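Local coordinates for endoglucanase E-5 (Thermobifida fusca, PDB 2CKS), which hydrolyses internal beta-1,4-glucosidic linkages in cellulose, lichenin and cereal beta-D-glucans through its family 5 catalytic domain, at residues A120-A123 with Q124-S128. Sequence-based numbering, arbitrary orientation. Where two conformers were deposited one is given.
Sequences AEIA and QRHAS. With NA (sodium ion), chain H.
H126 meets I122 one helical turn back, near the C-terminal end of helix 112-126, and shows how a chain settles its polar groups as a helix gives way to a loop. H126 N donates to I122 O (3.0 Å), lying nearly in line with the carbonyl. Its imidazole turns an edge to this oxygen, with CD2 of H126 3.2 Å from I122 O and the oxygen close to the ring plane. CG of H126 stands anti to its own carbonyl carbon (chi1 -59°), which brings the ring back over the preceding turn; I122 CG2 packs against CD2 at 4.1 Å, and R125 CG covers one ring face. Both ring nitrogens find partners, ND1 with K129 and NE2 with H83 of helix 75-90.

Two further i to i+4 bonds precede this one. Q124 N reaches A120 O, and R125 N reaches E121 O at 3.1 Å with an N-H...O angle of 165°. E121 O takes a second proton from a water (2.8 Å) that, in one of the two modelled conformers of Q124, also donates to Q124 OE1 (2.7 Å). E121 and R125 run alongside each other, yet OE1 and NH2 stay 4.0 Å apart, with the oxygen well out of the guanidinium plane, leaving charge attraction without a directed N-H. OE1 is instead held by a salt bridge to R76 and a hydrogen bond with H83 NE2.

At A127 a metal ion binds the chain: A127 O holds sodium (2.4 Å) with K129 O, D163 and D165, and a zinc is also modelled on A127 O and both aspartates. A water on the sodium can donate to H126 O, though other acceptors compete. The chemistry implies that the negative helix-dipole end in this TIM-barrel beta-alpha-beta unit would probably favour a cation at A127 O.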
ATOM      1  N   ALA A 120      -8.697 -11.364  11.401  1.00  7.23           N
ATOM      2  CA  ALA A 120      -8.989 -11.619  12.810  1.00  7.25           C
ATOM      3  C   ALA A 120      -7.708 -11.985  13.546  1.00  7.21           C
ATOM      4  O   ALA A 120      -7.449 -11.486  14.633  1.00  7.70           O
ATOM      5  CB  ALA A 120     -10.007 -12.721  12.961  1.00  7.33           C
ATOM      6  N   GLU A 121      -6.896 -12.854  12.951  1.00  7.27           N
ATOM      7  CA  GLU A 121      -5.646 -13.258  13.586  1.00  7.84           C
ATOM      8  C   GLU A 121      -4.656 -12.089  13.690  1.00  7.40           C
ATOM      9  O   GLU A 121      -4.039 -11.869  14.739  1.00  8.12           O
ATOM     10  CB  GLU A 121      -4.996 -14.431  12.857  1.00  7.60           C
ATOM     11  CG  GLU A 121      -3.659 -14.779  13.493  1.00  8.72           C
ATOM     12  CD  GLU A 121      -3.095 -16.130  13.125  1.00  8.82           C
ATOM     13  OE1 GLU A 121      -1.910 -16.352  13.483  1.00 10.93           O
ATOM     14  OE2 GLU A 121      -3.799 -16.952  12.496  1.00 10.92           O
ATOM     15  N   ILE A 122      -4.512 -11.331  12.609  1.00  7.19           N
ATOM     16  CA  ILE A 122      -3.565 -10.229  12.583  1.00  7.37           C
ATOM     17  C   ILE A 122      -3.991  -9.155  13.575  1.00  6.87           C
ATOM     18  O   ILE A 122      -3.186  -8.682  14.366  1.00  6.93           O
ATOM     19  CB  ILE A 122      -3.468  -9.632  11.165  1.00  7.09           C
ATOM     20  CG1 ILE A 122      -2.898 -10.654  10.173  1.00  8.89           C
ATOM     21  CG2 ILE A 122      -2.652  -8.333  11.178  1.00  7.65           C
ATOM     22  CD1 ILE A 122      -1.483 -11.129  10.441  1.00  8.46           C
ATOM     23  N   ALA A 123      -5.262  -8.770  13.542  1.00  6.95           N
ATOM     24  CA  ALA A 123      -5.743  -7.709  14.427  1.00  7.75           C
ATOM     25  C   ALA A 123      -5.626  -8.072  15.906  1.00  8.61           C
ATOM     26  O   ALA A 123      -5.291  -7.217  16.722  1.00  9.28           O
ATOM     27  CB  ALA A 123      -7.181  -7.333  14.081  1.00  7.26           C
ATOM     28  N   GLN A 124      -5.913  -9.323  16.257  0.70  9.41           N
ATOM     29  CA  GLN A 124      -5.794  -9.750  17.655  0.70 10.54           C
ATOM     30  C   GLN A 124      -4.333  -9.707  18.100  0.70 10.42           C
ATOM     31  O   GLN A 124      -4.017  -9.127  19.141  0.70 10.94           O
ATOM     32  CB  GLN A 124      -6.378 -11.149  17.879  0.70 10.90           C
ATOM     33  CG  GLN A 124      -6.538 -11.521  19.366  0.70 13.67           C
ATOM     34  CD  GLN A 124      -5.308 -12.181  19.991  0.70 15.88           C
ATOM     35  OE1 GLN A 124      -4.403 -12.644  19.288  0.70 18.86           O
ATOM     36  NE2 GLN A 124      -5.285 -12.235  21.322  0.70 17.89           N
ATOM     37  N   ARG A 125      -3.444 -10.279  17.290  1.00 10.28           N
ATOM     38  CA  ARG A 125      -2.030 -10.355  17.647  1.00 10.37           C
ATOM     39  C   ARG A 125      -1.395  -8.983  17.801  1.00 10.05           C
ATOM     40  O   ARG A 125      -0.591  -8.760  18.710  1.00 10.27           O
ATOM     41  CB  ARG A 125      -1.264 -11.133  16.581  1.00 10.70           C
ATOM     42  CG  ARG A 125       0.221 -11.315  16.876  1.00 13.03           C
ATOM     43  CD  ARG A 125       0.508 -12.348  17.946  1.00 16.69           C
ATOM     44  NE  ARG A 125       0.279 -13.714  17.474  1.00 19.77           N
ATOM     45  CZ  ARG A 125       1.139 -14.429  16.738  1.00 21.44           C
ATOM     46  NH1 ARG A 125       2.318 -13.928  16.359  1.00 21.68           N
ATOM     47  NH2 ARG A 125       0.810 -15.662  16.370  1.00 22.28           N
ATOM     48  N   HIS A 126      -1.766  -8.065  16.921  1.00  9.24           N
ATOM     49  CA  HIS A 126      -1.080  -6.774  16.816  1.00  9.10           C
ATOM     50  C   HIS A 126      -1.908  -5.584  17.298  1.00  9.65           C
ATOM     51  O   HIS A 126      -1.535  -4.437  17.061  1.00  9.62           O
ATOM     52  CB  HIS A 126      -0.629  -6.577  15.375  1.00  8.87           C
ATOM     53  CG  HIS A 126       0.286  -7.657  14.898  1.00  8.15           C
ATOM     54  ND1 HIS A 126       1.638  -7.655  15.163  1.00  7.22           N
ATOM     55  CD2 HIS A 126       0.033  -8.808  14.233  1.00  7.99           C
ATOM     56  CE1 HIS A 126       2.185  -8.742  14.649  1.00  9.13           C
ATOM     57  NE2 HIS A 126       1.232  -9.461  14.084  1.00  8.29           N
ATOM     58  N   ALA A 127      -2.999  -5.857  18.019  1.00 10.31           N
ATOM     59  CA  ALA A 127      -3.886  -4.799  18.518  1.00 10.80           C
ATOM     60  C   ALA A 127      -3.170  -3.721  19.338  1.00 10.97           C
ATOM     61  O   ALA A 127      -3.555  -2.553  19.284  1.00 11.78           O
ATOM     62  CB  ALA A 127      -5.032  -5.402  19.340  1.00 10.91           C
ATOM     63  N   SER A 128      -2.142  -4.096  20.093  1.00 11.33           N
ATOM     64  CA  SER A 128      -1.425  -3.136  20.936  1.00 11.59           C
ATOM     65  C   SER A 128      -0.500  -2.206  20.144  1.00 10.53           C
ATOM     66  O   SER A 128      -0.111  -1.147  20.641  1.00 11.06           O
ATOM     67  CB  SER A 128      -0.629  -3.856  22.034  1.00 12.01           C
ATOM     68  OG  SER A 128       0.460  -4.580  21.495  1.00 16.01           O
TER
HETATM   69 NA    NA H1436      -3.911  -0.853  17.626  0.60 12.70          NA
HETATM   70  O   HOH W   1      -4.049 -13.742  16.883  1.00 17.50           O
HETATM   71  O   HOH W   2      -2.836  -2.522  15.597  1.00 15.45           O
HETATM   72  O   HOH W   3      -3.990   0.463  19.636  1.00 27.89           O
HETATM   73  O   HOH W   4      -4.468   0.143  16.264  0.40 16.14           O
HETATM   74  O   HOH W   5      -3.720   1.337  16.012  0.50 12.86           O